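Local atomic coordinates of serine-rich secreted cell wall anchored (LPXTG-motif ) protein (Lactobacillus reuteri ATCC 53608, PDB entry 5NXK), a protein that probably acts as a cell-surface adhesin of a gut bacterium, presenting a right-handed parallel beta-solenoid that mediates contact with its host. Residues 74-77 / 78-81; 203-206 / 207-211. All coordinates share one frame; numbering follows the deposited sequence.

Overall arrangement
Both contacts are corners of one beta-solenoid, at the places where the chain leaves the sheet containing strands 71-77 and 200-205 and enters the sheet containing strands 79-83 and 210-214. They come in series along the chain: contact 1 closes before contact 2 opens, and in the first sheet strands 97-102, 122-127 and 168-171 stand between 71-77 and 200-205. The centres are about 20 Å apart and the nearest atoms about 16 Å, so they do not touch. Each corner turns an apolar cluster inward, but the first bends at one residue, N78, and the second through a type II turn. The two sheets share this edge at both levels, as expected of stacked solenoid coils.

Contact 1 of 2, residues 74-77 / 78-81; sequences LTIE and NATL
I76 and L81 meet tip to tip across the inside of a tight bend, CD1 of I76 lying 3.9 Å from CD1 of L81. The two branches of I76 divide the work. Its CG2 is anti to the backbone N and faces the corner, 4.0 Å from CB of A79, while CG1 stands anti to the carbonyl carbon (chi1 -56°) and carries CD1 to the leucine. L81 answers with both methyls, since its CD2 comes within 4.1 Å of CG2 of I76. The bend is a corner of the beta-solenoid: strand 74-77 and strand 79-81 belong to different sheets, their directions differ by 111°, and N78 between them has the positive phi (55°) that swings the chain round. No backbone hydrogen bond closes the bend between the two segments; E77 O is 3.4 Å from A79 N, but the angle is poor. E77 and N78 send their side-chain ends away from the apolar cluster, the glutamate chain extended beyond CG and touching T44 on strand 41-46. F89, from a loop, touches both I76 and L81, and Y102 of strand 97-102 does the same in the next coil.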
# COMPACT_ATOMS: atom_id res chain seq x y z
N LEU A 74 -8.71 2.30 10.46
CA LEU A 74 -8.63 0.85 10.73
C LEU A 74 -7.20 0.46 11.01
O LEU A 74 -6.33 0.69 10.17
CB LEU A 74 -9.16 0.05 9.54
CG LEU A 74 -8.99 -1.48 9.60
CD1 LEU A 74 -9.75 -2.09 10.78
CD2 LEU A 74 -9.44 -2.11 8.30
N THR A 75 -6.94 -0.09 12.19
CA THR A 75 -5.61 -0.58 12.54
C THR A 75 -5.62 -2.10 12.71
O THR A 75 -6.50 -2.64 13.37
CB THR A 75 -5.11 0.12 13.82
OG1 THR A 75 -4.97 1.52 13.57
CG2 THR A 75 -3.78 -0.41 14.26
N ILE A 76 -4.66 -2.80 12.09
CA ILE A 76 -4.47 -4.22 12.32
C ILE A 76 -3.06 -4.45 12.86
O ILE A 76 -2.09 -3.96 12.27
CB ILE A 76 -4.69 -5.04 11.04
CG1 ILE A 76 -6.08 -4.76 10.46
CG2 ILE A 76 -4.50 -6.53 11.32
CD1 ILE A 76 -6.42 -5.56 9.21
N GLU A 77 -2.95 -5.13 14.00
CA GLU A 77 -1.65 -5.35 14.64
C GLU A 77 -1.37 -6.83 14.80
O GLU A 77 -2.29 -7.60 15.11
CB GLU A 77 -1.59 -4.72 16.02
CG GLU A 77 -2.17 -3.34 16.15
CD GLU A 77 -1.94 -2.77 17.55
OE1 GLU A 77 -2.07 -1.54 17.74
OE2 GLU A 77 -1.64 -3.56 18.47
N ASN A 78 -0.12 -7.22 14.57
CA ASN A 78 0.39 -8.54 14.95
C ASN A 78 -0.47 -9.64 14.35
O ASN A 78 -1.03 -10.47 15.06
CB ASN A 78 0.46 -8.66 16.46
CG ASN A 78 1.21 -9.91 16.91
OD1 ASN A 78 1.98 -10.50 16.14
ND2 ASN A 78 1.00 -10.30 18.16
N ALA A 79 -0.59 -9.61 13.03
CA ALA A 79 -1.41 -10.59 12.34
C ALA A 79 -0.83 -10.93 10.98
O ALA A 79 -0.00 -10.20 10.42
CB ALA A 79 -2.84 -10.07 12.20
N THR A 80 -1.27 -12.06 10.46
CA THR A 80 -0.95 -12.42 9.09
C THR A 80 -2.20 -12.26 8.26
O THR A 80 -3.27 -12.74 8.64
CB THR A 80 -0.42 -13.85 9.01
OG1 THR A 80 0.73 -13.95 9.86
CG2 THR A 80 -0.04 -14.20 7.58
N LEU A 81 -2.09 -11.57 7.13
CA LEU A 81 -3.29 -11.33 6.33
C LEU A 81 -3.14 -11.94 4.94
O LEU A 81 -2.15 -11.70 4.26
CB LEU A 81 -3.55 -9.82 6.21
CG LEU A 81 -3.54 -9.03 7.52
CD1 LEU A 81 -3.66 -7.53 7.22
CD2 LEU A 81 -4.65 -9.48 8.47

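Contact 2 of 2, residues 203-206 / 207-211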
# COMPACT_ATOMS: atom_id res chain seq x y z
N VAL A 203 4.81 8.96 -0.72
CA VAL A 203 5.42 7.90 0.07
C VAL A 203 6.43 8.52 1.02
O VAL A 203 7.27 9.31 0.58
CB VAL A 203 6.12 6.85 -0.80
CG1 VAL A 203 6.83 5.79 0.08
CG2 VAL A 203 5.10 6.19 -1.73
N THR A 204 6.33 8.22 2.31
CA THR A 204 7.34 8.73 3.25
C THR A 204 8.03 7.57 3.94
O THR A 204 7.42 6.52 4.15
CB THR A 204 6.75 9.65 4.34
OG1 THR A 204 5.90 8.88 5.20
CG2 THR A 204 5.95 10.77 3.71
N VAL A 205 9.30 7.74 4.26
CA VAL A 205 10.01 6.78 5.09
C VAL A 205 10.50 7.54 6.33
O VAL A 205 11.28 8.49 6.21
CB VAL A 205 11.19 6.12 4.33
CG1 VAL A 205 11.88 5.08 5.22
CG2 VAL A 205 10.71 5.48 3.03
N GLY A 206 10.02 7.16 7.51
CA GLY A 206 10.23 7.98 8.70
C GLY A 206 11.64 7.91 9.27
O GLY A 206 12.47 7.10 8.82
N ASN A 207 11.93 8.77 10.25
CA ASN A 207 13.23 8.74 10.94
C ASN A 207 13.63 7.36 11.38
O ASN A 207 12.83 6.65 11.97
CB ASN A 207 13.24 9.63 12.17
CG ASN A 207 13.29 11.09 11.85
OD1 ASN A 207 12.95 11.51 10.74
ND2 ASN A 207 13.78 11.88 12.80
N ASN A 208 14.88 6.98 11.09
CA ASN A 208 15.44 5.71 11.54
C ASN A 208 14.66 4.50 11.08
O ASN A 208 14.79 3.42 11.67
CB ASN A 208 15.56 5.68 13.06
CG ASN A 208 16.44 6.79 13.59
OD1 ASN A 208 15.95 7.74 14.20
ND2 ASN A 208 17.74 6.67 13.36
N ALA A 209 13.86 4.65 10.04
CA ALA A 209 13.10 3.51 9.51
C ALA A 209 13.86 2.86 8.37
O ALA A 209 14.79 3.44 7.82
CB ALA A 209 11.74 3.95 9.04
N SER A 210 13.45 1.65 8.01
CA SER A 210 14.02 1.00 6.85
C SER A 210 12.89 0.54 5.91
O SER A 210 11.82 0.09 6.35
CB SER A 210 14.94 -0.16 7.26
OG SER A 210 14.26 -1.40 7.35
N LEU A 211 13.14 0.70 4.62
CA LEU A 211 12.24 0.24 3.59
C LEU A 211 13.05 -0.57 2.60
O LEU A 211 14.01 -0.06 2.03
CB LEU A 211 11.55 1.41 2.89
CG LEU A 211 10.74 1.00 1.65
CD1 LEU A 211 9.63 0.03 2.04
CD2 LEU A 211 10.15 2.21 0.94
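A type II beta turn from G206 to A209 forms this corner of the beta-solenoid, joining strand 203-205 of one parallel sheet to strand 210-211 of another. Its closing bond runs from A209 N to G206 O, 3.1 Å long with an N-H...O angle of 148°. N207 and N208 occupy the two central positions, and the sequence of an extended, negative-phi conformation at N207 followed by a positive phi at N208 (58°) is the type II pattern. Both asparagine side chains leave the bend on its outer side.

Inside the bend V205 is the apolar centre, and its two methyls take different partners. CG1, anti to the backbone N (chi1 -178°), points along the chain to the turn and meets CB of A209 at 4.0 Å. CG2, anti to the carbonyl carbon instead, reaches CD2 of L211 at 3.9 Å, with CB of the same leucine slightly farther off. The V205 and L211 side chains cross at about a right angle, so the valine meets the flank of the leucine as well as a methyl at its end. A209 CB also rests 3.2 Å from G206 O, which places the methyl close beside the carbonyl that accepts the turn bond.

Polar bonds tie this part of the coil to its neighbours: the side-chain amide nitrogen of N236 donates to V205 O, T204 OG1 bonds with OD1 of N170, and S210 OG with ND2 of N176. Backbone bonds join V203 and V205 to strand 230-235, while those of T204 go to I169 and I171, so strand 200-205 lies between strands 168-171 and 230-235.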